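Local coordinates for caspase-1 subunit p19/18 (Spodoptera frugiperda, PDB 1M72), which is a caspase, a cysteine protease that probably acts in the execution of apoptosis and is probably inhibited by the baculovirus protein p35, at residues K231-F236 with K250-I255; Q206-E211 with T223-V228; K85-T90 with Y128-D133. All blocks are in the same frame, centred on the assembly; numbering follows the deposited sequence.

Contacts 1 and 2 are neighbours in the small-subunit part of the caspase domain, their centres about 10 Å apart, and both use helix 221-235. A salt bridge joins them directly, Lys231 NZ lying 3.2 Å from Glu211 OE1. Contact 3 lies across the central sheet in the large-subunit part, on the opposite side of the chain's centre, its centre about 27 Å from that of contact 2 and about 30 Å from that of contact 1; nearest atoms are about 16 Å apart in both cases. Contact 1 is the one close to the active site: the side chain of Gln251 is about 7 Å from that of Cys150, the catalytic cysteine inferred from related caspases.

Contact 1 of 3, residues K231-F236 with K250-I255; sequences KVALDF and KQVPCI. With EDO (1,2-ethanediol), chain J.
The ring of Phe236 is stacked on that of Trp203, while the flat amide of Gln251 is held at its polar end by the backbone N of Trp195, bonded to OE1, and Ser187 O, bonded to NE2. With CG anti to its backbone N (chi1 176°) and an extended chain, the Gln251 side chain lies about 7 Å from that of Cys150, probably the catalytic cysteine. The Lys250 chain bends at chi2 and chi3, bringing NZ to the carbonyls near the C-terminal end of the helix, where it donates to Ala233 O at 2.8 Å and to Phe236 O, also at 2.8 Å. NZ lies in the Phe236 carbonyl plane but 38° above that of Ala233, off its lone pairs. Arg175 O of the second subunit adds a weak third bond; a long, flexible amine suits such a cluster of carbonyls. Between the backbones, a water bridges Val232 O and Gln251 N, the latter at 2.7 Å. Val232 meets Pro253 in apolar contact, tip to tip, CG2 to CG at 3.8 Å. Val232 CG1 presses on Gln251 O at 3.2 Å, and Ala233 is small enough for its CA to reach the same oxygen at 3.5 Å as a CA-H...O contact. A 1,2-ethanediol, probably from the crystallisation liquor, donates from O1 to Val252 O and accepts weakly from Val252 N; Thr188 OG1 and Val189 N bind it too. Segment 250-255 thus runs along the C-terminal part of helix 221-235, beside helix 203-215, into strand 254-257, where Ile255 pairs antiparallel with a strand of the second subunit.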
loop_
_atom_site.group_PDB
_atom_site.type_symbol
_atom_site.label_atom_id
_atom_site.label_comp_id
_atom_site.label_asym_id
_atom_site.label_seq_id
_atom_site.Cartn_x
_atom_site.Cartn_y
_atom_site.Cartn_z
ATOM N N LYS C 231 3.900 -9.817 -12.760
ATOM C CA LYS C 231 4.774 -9.751 -13.898
ATOM C C LYS C 231 6.202 -9.390 -13.432
ATOM O O LYS C 231 7.175 -10.110 -13.763
ATOM C CB LYS C 231 4.210 -8.723 -14.874
ATOM C CG LYS C 231 4.812 -8.734 -16.243
ATOM C CD LYS C 231 3.945 -9.525 -17.241
ATOM C CE LYS C 231 2.495 -8.983 -17.290
ATOM N NZ LYS C 231 2.485 -7.502 -17.406
ATOM N N VAL C 232 6.338 -8.289 -12.682
ATOM C CA VAL C 232 7.653 -7.854 -12.182
ATOM C C VAL C 232 8.315 -8.962 -11.341
ATOM O O VAL C 232 9.501 -9.209 -11.452
ATOM C CB VAL C 232 7.554 -6.556 -11.271
ATOM C CG1 VAL C 232 8.916 -6.287 -10.577
ATOM C CG2 VAL C 232 7.118 -5.312 -12.120
ATOM N N ALA C 233 7.524 -9.649 -10.528
ATOM C CA ALA C 233 8.047 -10.680 -9.639
ATOM C C ALA C 233 8.482 -11.933 -10.316
ATOM O O ALA C 233 9.393 -12.605 -9.810
ATOM C CB ALA C 233 6.981 -11.072 -8.541
ATOM N N LEU C 234 7.775 -12.300 -11.396
ATOM C CA LEU C 234 8.082 -13.543 -12.120
ATOM C C LEU C 234 8.899 -13.458 -13.390
ATOM O O LEU C 234 9.808 -14.261 -13.584
ATOM C CB LEU C 234 6.800 -14.301 -12.460
ATOM C CG LEU C 234 5.847 -14.617 -11.314
ATOM C CD1 LEU C 234 4.620 -15.316 -11.893
ATOM C CD2 LEU C 234 6.522 -15.483 -10.282
ATOM N N ASP C 235 8.589 -12.501 -14.255
ATOM C CA ASP C 235 9.276 -12.402 -15.539
ATOM C C ASP C 235 10.584 -11.623 -15.609
ATOM O O ASP C 235 11.136 -11.424 -16.686
ATOM C CB ASP C 235 8.308 -11.834 -16.562
ATOM C CG ASP C 235 6.977 -12.581 -16.589
ATOM O OD1 ASP C 235 6.918 -13.784 -16.227
ATOM O OD2 ASP C 235 5.969 -11.949 -16.997
ATOM N N PHE C 236 11.072 -11.146 -14.474
ATOM C CA PHE C 236 12.304 -10.405 -14.487
ATOM C C PHE C 236 13.236 -10.966 -13.462
ATOM O O PHE C 236 12.820 -11.422 -12.392
ATOM C CB PHE C 236 12.064 -8.926 -14.174
ATOM C CG PHE C 236 11.285 -8.204 -15.232
ATOM C CD1 PHE C 236 11.940 -7.579 -16.292
ATOM C CD2 PHE C 236 9.911 -8.157 -15.173
ATOM C CE1 PHE C 236 11.226 -6.912 -17.276
ATOM C CE2 PHE C 236 9.180 -7.493 -16.153
ATOM C CZ PHE C 236 9.831 -6.870 -17.204
ATOM N N LYS C 250 15.997 -10.242 -7.818
ATOM C CA LYS C 250 14.551 -10.142 -8.025
ATOM C C LYS C 250 14.008 -8.837 -7.474
ATOM O O LYS C 250 14.716 -8.086 -6.768
ATOM C CB LYS C 250 13.869 -11.289 -7.307
ATOM C CG LYS C 250 14.391 -12.641 -7.745
ATOM C CD LYS C 250 13.970 -12.936 -9.174
ATOM C CE LYS C 250 12.513 -13.452 -9.202
ATOM N NZ LYS C 250 12.001 -13.416 -10.585
ATOM N N GLN C 251 12.739 -8.589 -7.765
ATOM C CA GLN C 251 12.092 -7.351 -7.358
ATOM C C GLN C 251 10.597 -7.478 -7.374
ATOM O O GLN C 251 10.034 -8.174 -8.241
ATOM C CB GLN C 251 12.483 -6.239 -8.331
ATOM C CG GLN C 251 11.814 -4.898 -8.089
ATOM C CD GLN C 251 12.211 -3.849 -9.119
ATOM O OE1 GLN C 251 13.351 -3.831 -9.594
ATOM N NE2 GLN C 251 11.271 -2.954 -9.468
ATOM N N VAL C 252 9.961 -6.844 -6.389
ATOM C CA VAL C 252 8.509 -6.775 -6.334
ATOM C C VAL C 252 8.101 -5.320 -6.014
ATOM O O VAL C 252 8.731 -4.656 -5.200
ATOM C CB VAL C 252 7.866 -7.771 -5.310
ATOM C CG1 VAL C 252 8.193 -7.384 -3.820
ATOM C CG2 VAL C 252 6.348 -7.792 -5.527
ATOM N N PRO C 253 7.051 -4.803 -6.685
ATOM C CA PRO C 253 6.585 -3.420 -6.442
ATOM C C PRO C 253 5.890 -3.337 -5.074
ATOM O O PRO C 253 5.599 -4.370 -4.442
ATOM C CB PRO C 253 5.583 -3.154 -7.584
ATOM C CG PRO C 253 5.894 -4.254 -8.628
ATOM C CD PRO C 253 6.273 -5.453 -7.764
ATOM N N CYS C 254 5.632 -2.098 -4.642
ATOM C CA CYS C 254 4.976 -1.789 -3.359
ATOM C C CYS C 254 3.819 -0.810 -3.687
ATOM O O CYS C 254 4.017 0.340 -4.086
ATOM C CB CYS C 254 6.007 -1.161 -2.398
ATOM S SG CYS C 254 5.376 -0.996 -0.694
ATOM N N ILE C 255 2.598 -1.299 -3.534
ATOM C CA ILE C 255 1.406 -0.550 -3.884
ATOM C C ILE C 255 0.760 -0.083 -2.621
ATOM O O ILE C 255 0.316 -0.919 -1.817
ATOM C CB ILE C 255 0.362 -1.479 -4.593
ATOM C CG1 ILE C 255 1.040 -2.298 -5.704
ATOM C CG2 ILE C 255 -0.732 -0.664 -5.175
ATOM C CD1 ILE C 255 1.839 -1.414 -6.689
HETATM C C1 EDO J . 12.493 -5.671 -4.404
HETATM O O1 EDO J . 11.358 -4.807 -4.176
HETATM C C2 EDO J . 12.175 -7.017 -3.837
HETATM O O2 EDO J . 12.190 -6.900 -2.438
HETATM O O HOH W 1 11.838 -9.948 -9.909
#

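Contact 2 of 3, residues Q206-E211 with T223-V228; sequences QALCEE and TLLTFV
Glu211 OE1 is gripped by one salt bridge, from Lys231 NZ, farther along helix 221-235, three residues past Val228, while OE2 has a long, weak ion pair with Arg219; the two positive charges would favour an ionised carboxylate. This is the pair of surface helices of the caspase fold, 203-215 and 221-235, packed on one face of the central sheet. The short segments cross at 135°, with axes 9.3 Å apart, and come closest where Ala207 faces Val228. Alanine suits that point: its CB touches Val228 O and CG1, the latter at 4.0 Å, and the CA atoms approach to 5.5 Å. Val228 makes much of the contact with its two methyls. Its CG1, anti to the backbone N, lies against the backbone of Leu208, and its CG2 meets Glu211 CB at 3.7 Å. On the side facing the sheet, Leu208 and Leu225 run alongside one another, CD1 of Leu208 3.8 Å from CD2 of Leu225, and both rest on Phe146 of strand 143-148; branched aliphatic ends fill this layer between helices and sheet. Glu211 and Leu224 run antiparallel, Glu211 CG beside Leu224 CG at 3.9 Å, so the acid's methylene groups serve as apolar surface. With chi1 at -149° and a bend at chi2, the carboxylate comes to lie beside Phe227 CB, Glu211 OE1 at 4.0 Å from it.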
loop_
_atom_site.group_PDB
_atom_site.type_symbol
_atom_site.label_atom_id
_atom_site.label_comp_id
_atom_site.label_asym_id
_atom_site.label_seq_id
_atom_site.Cartn_x
_atom_site.Cartn_y
_atom_site.Cartn_z
ATOM N N GLN C 206 7.806 -1.406 -17.657
ATOM C CA GLN C 206 7.508 -2.353 -18.739
ATOM C C GLN C 206 6.232 -3.120 -18.382
ATOM O O GLN C 206 5.326 -3.317 -19.216
ATOM C CB GLN C 206 8.617 -3.397 -18.921
ATOM C CG GLN C 206 9.893 -2.910 -19.545
ATOM C CD GLN C 206 10.925 -4.029 -19.617
ATOM O OE1 GLN C 206 10.691 -5.048 -20.259
ATOM N NE2 GLN C 206 12.070 -3.842 -18.946
ATOM N N ALA C 207 6.181 -3.585 -17.142
ATOM C CA ALA C 207 5.030 -4.350 -16.709
ATOM C C ALA C 207 3.788 -3.456 -16.571
ATOM O O ALA C 207 2.695 -3.849 -16.946
ATOM C CB ALA C 207 5.352 -5.082 -15.367
ATOM N N LEU C 208 3.948 -2.254 -16.042
ATOM C CA LEU C 208 2.809 -1.362 -15.880
ATOM C C LEU C 208 2.148 -1.037 -17.249
ATOM O O LEU C 208 0.945 -1.168 -17.401
ATOM C CB LEU C 208 3.264 -0.069 -15.192
ATOM C CG LEU C 208 2.171 1.009 -15.031
ATOM C CD1 LEU C 208 1.021 0.455 -14.155
ATOM C CD2 LEU C 208 2.760 2.317 -14.439
ATOM N N CYS C 209 2.960 -0.636 -18.232
ATOM C CA CYS C 209 2.487 -0.286 -19.560
ATOM C C CYS C 209 1.833 -1.464 -20.279
ATOM O O CYS C 209 0.784 -1.293 -20.947
ATOM C CB CYS C 209 3.632 0.307 -20.384
ATOM S SG CYS C 209 4.095 1.958 -19.771
ATOM N N GLU C 210 2.420 -2.649 -20.129
ATOM C CA GLU C 210 1.848 -3.848 -20.737
ATOM C C GLU C 210 0.471 -4.185 -20.136
ATOM O O GLU C 210 -0.468 -4.495 -20.867
ATOM C CB GLU C 210 2.793 -5.060 -20.584
ATOM C CG GLU C 210 2.253 -6.350 -21.220
ATOM C CD GLU C 210 3.304 -7.488 -21.323
ATOM O OE1 GLU C 210 3.837 -7.940 -20.278
ATOM O OE2 GLU C 210 3.596 -7.946 -22.459
ATOM N N GLU C 211 0.329 -4.106 -18.819
ATOM C CA GLU C 211 -0.956 -4.436 -18.198
ATOM C C GLU C 211 -2.025 -3.385 -18.537
ATOM O O GLU C 211 -3.211 -3.720 -18.709
ATOM C CB GLU C 211 -0.789 -4.539 -16.684
ATOM C CG GLU C 211 -1.713 -5.514 -16.033
ATOM C CD GLU C 211 -1.680 -6.893 -16.696
ATOM O OE1 GLU C 211 -0.606 -7.533 -16.733
ATOM O OE2 GLU C 211 -2.742 -7.330 -17.175
ATOM N N THR C 223 -6.554 -4.603 -8.854
ATOM C CA THR C 223 -6.380 -5.909 -9.485
ATOM C C THR C 223 -5.322 -5.843 -10.563
ATOM O O THR C 223 -4.506 -6.760 -10.745
ATOM C CB THR C 223 -7.684 -6.398 -10.100
ATOM O OG1 THR C 223 -8.636 -6.627 -9.046
ATOM C CG2 THR C 223 -7.456 -7.687 -10.889
ATOM N N LEU C 224 -5.332 -4.724 -11.256
ATOM C CA LEU C 224 -4.391 -4.469 -12.332
ATOM C C LEU C 224 -2.952 -4.378 -11.788
ATOM O O LEU C 224 -2.052 -4.965 -12.344
ATOM C CB LEU C 224 -4.781 -3.171 -13.020
ATOM C CG LEU C 224 -4.079 -2.971 -14.349
ATOM C CD1 LEU C 224 -5.107 -2.418 -15.378
ATOM C CD2 LEU C 224 -2.877 -2.053 -14.161
ATOM N N LEU C 225 -2.762 -3.621 -10.700
ATOM C CA LEU C 225 -1.449 -3.478 -10.108
ATOM C C LEU C 225 -1.031 -4.802 -9.450
ATOM O O LEU C 225 0.161 -5.052 -9.303
ATOM C CB LEU C 225 -1.425 -2.286 -9.125
ATOM C CG LEU C 225 -1.473 -0.936 -9.878
ATOM C CD1 LEU C 225 -1.503 0.277 -8.923
ATOM C CD2 LEU C 225 -0.260 -0.888 -10.825
ATOM N N THR C 226 -2.002 -5.661 -9.086
ATOM C CA THR C 226 -1.648 -6.961 -8.534
ATOM C C THR C 226 -0.948 -7.753 -9.662
ATOM O O THR C 226 0.104 -8.354 -9.451
ATOM C CB THR C 226 -2.854 -7.734 -8.084
ATOM O OG1 THR C 226 -3.362 -7.153 -6.883
ATOM C CG2 THR C 226 -2.489 -9.177 -7.808
ATOM N N PHE C 227 -1.504 -7.722 -10.873
ATOM C CA PHE C 227 -0.866 -8.429 -11.952
ATOM C C PHE C 227 0.406 -7.729 -12.432
ATOM O O PHE C 227 1.306 -8.364 -12.989
ATOM C CB PHE C 227 -1.879 -8.685 -13.082
ATOM C CG PHE C 227 -3.011 -9.622 -12.666
ATOM C CD1 PHE C 227 -4.345 -9.304 -12.950
ATOM C CD2 PHE C 227 -2.731 -10.749 -11.863
ATOM C CE1 PHE C 227 -5.367 -10.073 -12.428
ATOM C CE2 PHE C 227 -3.760 -11.545 -11.319
ATOM C CZ PHE C 227 -5.083 -11.199 -11.599
ATOM N N VAL C 228 0.501 -6.423 -12.223
ATOM C CA VAL C 228 1.722 -5.742 -12.583
ATOM C C VAL C 228 2.826 -6.328 -11.625
ATOM O O VAL C 228 3.963 -6.574 -12.060
ATOM C CB VAL C 228 1.600 -4.190 -12.402
ATOM C CG1 VAL C 228 2.989 -3.530 -12.550
ATOM C CG2 VAL C 228 0.669 -3.578 -13.464
#

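Contact 3 of 3, residues K85-T90 with Y128-D133; sequences KFIQQT and YYFTAD
Residues 128-131 form a type I turn that comes up beside helix segment 85-90, the nearest CA atoms being those of Gln88 and Tyr129 at 6.5 Å. The Tyr129 ring is sandwiched between Tyr128 and Gln88: Tyr128 CD2 sits over the centre of one face, and Gln88 covers the opposite one. The CG of Gln88 makes a CH-pi contact, 3.7 Å from the ring centroid and 17° off its normal, and the bend at chi2 lays the amide nearly flat on the ring, planes 24° apart. Glutamine suits this partly exposed place, offering methylene and flat amide to an aromatic face while its NE2 reaches Asn84 OD1. The tyrosine OH takes a weak hydrogen bond from Asn84 ND2, so one asparagine serves both polar ends. Deeper in, the CG2 methyl of Ile87 touches both rings, Tyr129 CD1 at 3.6 Å and Phe130 CE2 at 3.8 Å, the Ile87 side chain running nearly perpendicular to both aromatic side chains. Thr90 fits because its OG1 turns back to Phe86 O in a 2.8 Å hydrogen bond, which puts CG2, anti to the backbone N, at the edge of the Phe130 ring, 3.7 Å from CE1. Ile87 and Thr90 also rest on strand 31-39, and Phe130 on Leu101 of strand 98-106. Helix 80-92 belongs to the beta-alpha-beta crossover from strand 70-76 to strand 98-106, part of the three-layered alpha/beta fold of caspases.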
loop_
_atom_site.group_PDB
_atom_site.type_symbol
_atom_site.label_atom_id
_atom_site.label_comp_id
_atom_site.label_asym_id
_atom_site.label_seq_id
_atom_site.Cartn_x
_atom_site.Cartn_y
_atom_site.Cartn_z
ATOM N N LYS C 85 7.330 23.559 -8.405
ATOM C CA LYS C 85 6.515 24.637 -8.959
ATOM C C LYS C 85 5.363 24.105 -9.812
ATOM O O LYS C 85 4.215 24.491 -9.614
ATOM C CB LYS C 85 7.421 25.576 -9.767
ATOM C CG LYS C 85 6.867 26.111 -11.070
ATOM C CD LYS C 85 8.007 26.198 -12.096
ATOM C CE LYS C 85 7.622 27.015 -13.330
ATOM N NZ LYS C 85 6.382 26.491 -13.977
ATOM N N PHE C 86 5.673 23.235 -10.770
ATOM C CA PHE C 86 4.647 22.657 -11.613
ATOM C C PHE C 86 3.629 21.836 -10.801
ATOM O O PHE C 86 2.462 21.784 -11.155
ATOM C CB PHE C 86 5.282 21.799 -12.699
ATOM C CG PHE C 86 5.921 22.606 -13.811
ATOM C CD1 PHE C 86 5.137 23.409 -14.654
ATOM C CD2 PHE C 86 7.304 22.555 -14.038
ATOM C CE1 PHE C 86 5.732 24.137 -15.709
ATOM C CE2 PHE C 86 7.908 23.286 -15.088
ATOM C CZ PHE C 86 7.126 24.069 -15.918
ATOM N N ILE C 87 4.077 21.210 -9.718
ATOM C CA ILE C 87 3.208 20.425 -8.868
ATOM C C ILE C 87 2.210 21.368 -8.213
ATOM O O ILE C 87 1.016 21.108 -8.211
ATOM C CB ILE C 87 4.033 19.670 -7.787
ATOM C CG1 ILE C 87 4.717 18.449 -8.413
ATOM C CG2 ILE C 87 3.155 19.247 -6.617
ATOM C CD1 ILE C 87 3.799 17.290 -8.602
ATOM N N GLN C 88 2.698 22.470 -7.654
ATOM C CA GLN C 88 1.823 23.428 -7.016
ATOM C C GLN C 88 0.833 24.020 -8.018
ATOM O O GLN C 88 -0.348 24.155 -7.731
ATOM C CB GLN C 88 2.636 24.544 -6.361
ATOM C CG GLN C 88 3.539 24.089 -5.232
ATOM C CD GLN C 88 3.673 25.138 -4.121
ATOM O OE1 GLN C 88 2.740 25.906 -3.863
ATOM N NE2 GLN C 88 4.824 25.153 -3.438
ATOM N N GLN C 89 1.299 24.349 -9.207
ATOM C CA GLN C 89 0.402 24.946 -10.176
ATOM C C GLN C 89 -0.665 23.940 -10.585
ATOM O O GLN C 89 -1.819 24.290 -10.864
ATOM C CB GLN C 89 1.170 25.393 -11.402
ATOM C CG GLN C 89 2.401 26.218 -11.115
ATOM C CD GLN C 89 3.053 26.687 -12.406
ATOM O OE1 GLN C 89 3.148 25.921 -13.379
ATOM N NE2 GLN C 89 3.501 27.950 -12.430
ATOM N N THR C 90 -0.270 22.677 -10.631
ATOM C CA THR C 90 -1.206 21.644 -10.986
ATOM C C THR C 90 -2.243 21.555 -9.860
ATOM O O THR C 90 -3.449 21.441 -10.123
ATOM C CB THR C 90 -0.502 20.298 -11.130
ATOM O OG1 THR C 90 0.309 20.314 -12.304
ATOM C CG2 THR C 90 -1.516 19.185 -11.240
ATOM N N TYR C 128 1.641 15.844 -1.435
ATOM C CA TYR C 128 1.324 16.774 -0.366
ATOM C C TYR C 128 0.257 17.813 -0.738
ATOM O O TYR C 128 -0.710 18.015 0.022
ATOM C CB TYR C 128 2.601 17.508 0.084
ATOM C CG TYR C 128 2.364 18.647 1.055
ATOM C CD1 TYR C 128 2.071 18.399 2.418
ATOM C CD2 TYR C 128 2.409 19.980 0.613
ATOM C CE1 TYR C 128 1.826 19.479 3.317
ATOM C CE2 TYR C 128 2.175 21.044 1.488
ATOM C CZ TYR C 128 1.885 20.789 2.821
ATOM O OH TYR C 128 1.659 21.848 3.646
ATOM N N TYR C 129 0.440 18.479 -1.877
ATOM C CA TYR C 129 -0.491 19.513 -2.351
ATOM C C TYR C 129 -1.828 19.036 -2.921
ATOM O O TYR C 129 -2.647 19.855 -3.363
ATOM C CB TYR C 129 0.171 20.383 -3.436
ATOM C CG TYR C 129 1.470 21.030 -3.013
ATOM C CD1 TYR C 129 2.696 20.409 -3.282
ATOM C CD2 TYR C 129 1.480 22.256 -2.327
ATOM C CE1 TYR C 129 3.894 20.985 -2.888
ATOM C CE2 TYR C 129 2.679 22.841 -1.920
ATOM C CZ TYR C 129 3.879 22.194 -2.207
ATOM O OH TYR C 129 5.074 22.723 -1.805
ATOM N N PHE C 130 -2.061 17.729 -2.942
ATOM C CA PHE C 130 -3.303 17.266 -3.503
ATOM C C PHE C 130 -4.299 16.726 -2.496
ATOM O O PHE C 130 -5.293 16.118 -2.875
ATOM C CB PHE C 130 -3.007 16.260 -4.598
ATOM C CG PHE C 130 -2.205 16.836 -5.725
ATOM C CD1 PHE C 130 -2.808 17.687 -6.665
ATOM C CD2 PHE C 130 -0.829 16.561 -5.835
ATOM C CE1 PHE C 130 -2.038 18.261 -7.709
ATOM C CE2 PHE C 130 -0.039 17.126 -6.873
ATOM C CZ PHE C 130 -0.631 17.973 -7.811
ATOM N N THR C 131 -4.042 16.926 -1.206
ATOM C CA THR C 131 -5.034 16.472 -0.239
ATOM C C THR C 131 -6.327 17.313 -0.470
ATOM O O THR C 131 -6.266 18.429 -1.004
ATOM C CB THR C 131 -4.499 16.575 1.215
ATOM O OG1 THR C 131 -4.068 17.919 1.498
ATOM C CG2 THR C 131 -3.335 15.547 1.428
ATOM N N ALA C 132 -7.488 16.785 -0.110
ATOM C CA ALA C 132 -8.764 17.494 -0.382
ATOM C C ALA C 132 -8.853 18.949 0.075
ATOM O O ALA C 132 -9.484 19.766 -0.579
ATOM C CB ALA C 132 -9.941 16.720 0.194
ATOM N N ASP C 133 -8.242 19.275 1.209
ATOM C CA ASP C 133 -8.281 20.646 1.665
ATOM C C ASP C 133 -7.478 21.578 0.743
ATOM O O ASP C 133 -7.886 22.713 0.507
ATOM C CB ASP C 133 -7.772 20.714 3.100
ATOM C CG ASP C 133 -6.403 20.088 3.257
ATOM O OD1 ASP C 133 -6.048 19.198 2.451
ATOM O OD2 ASP C 133 -5.695 20.485 4.198
#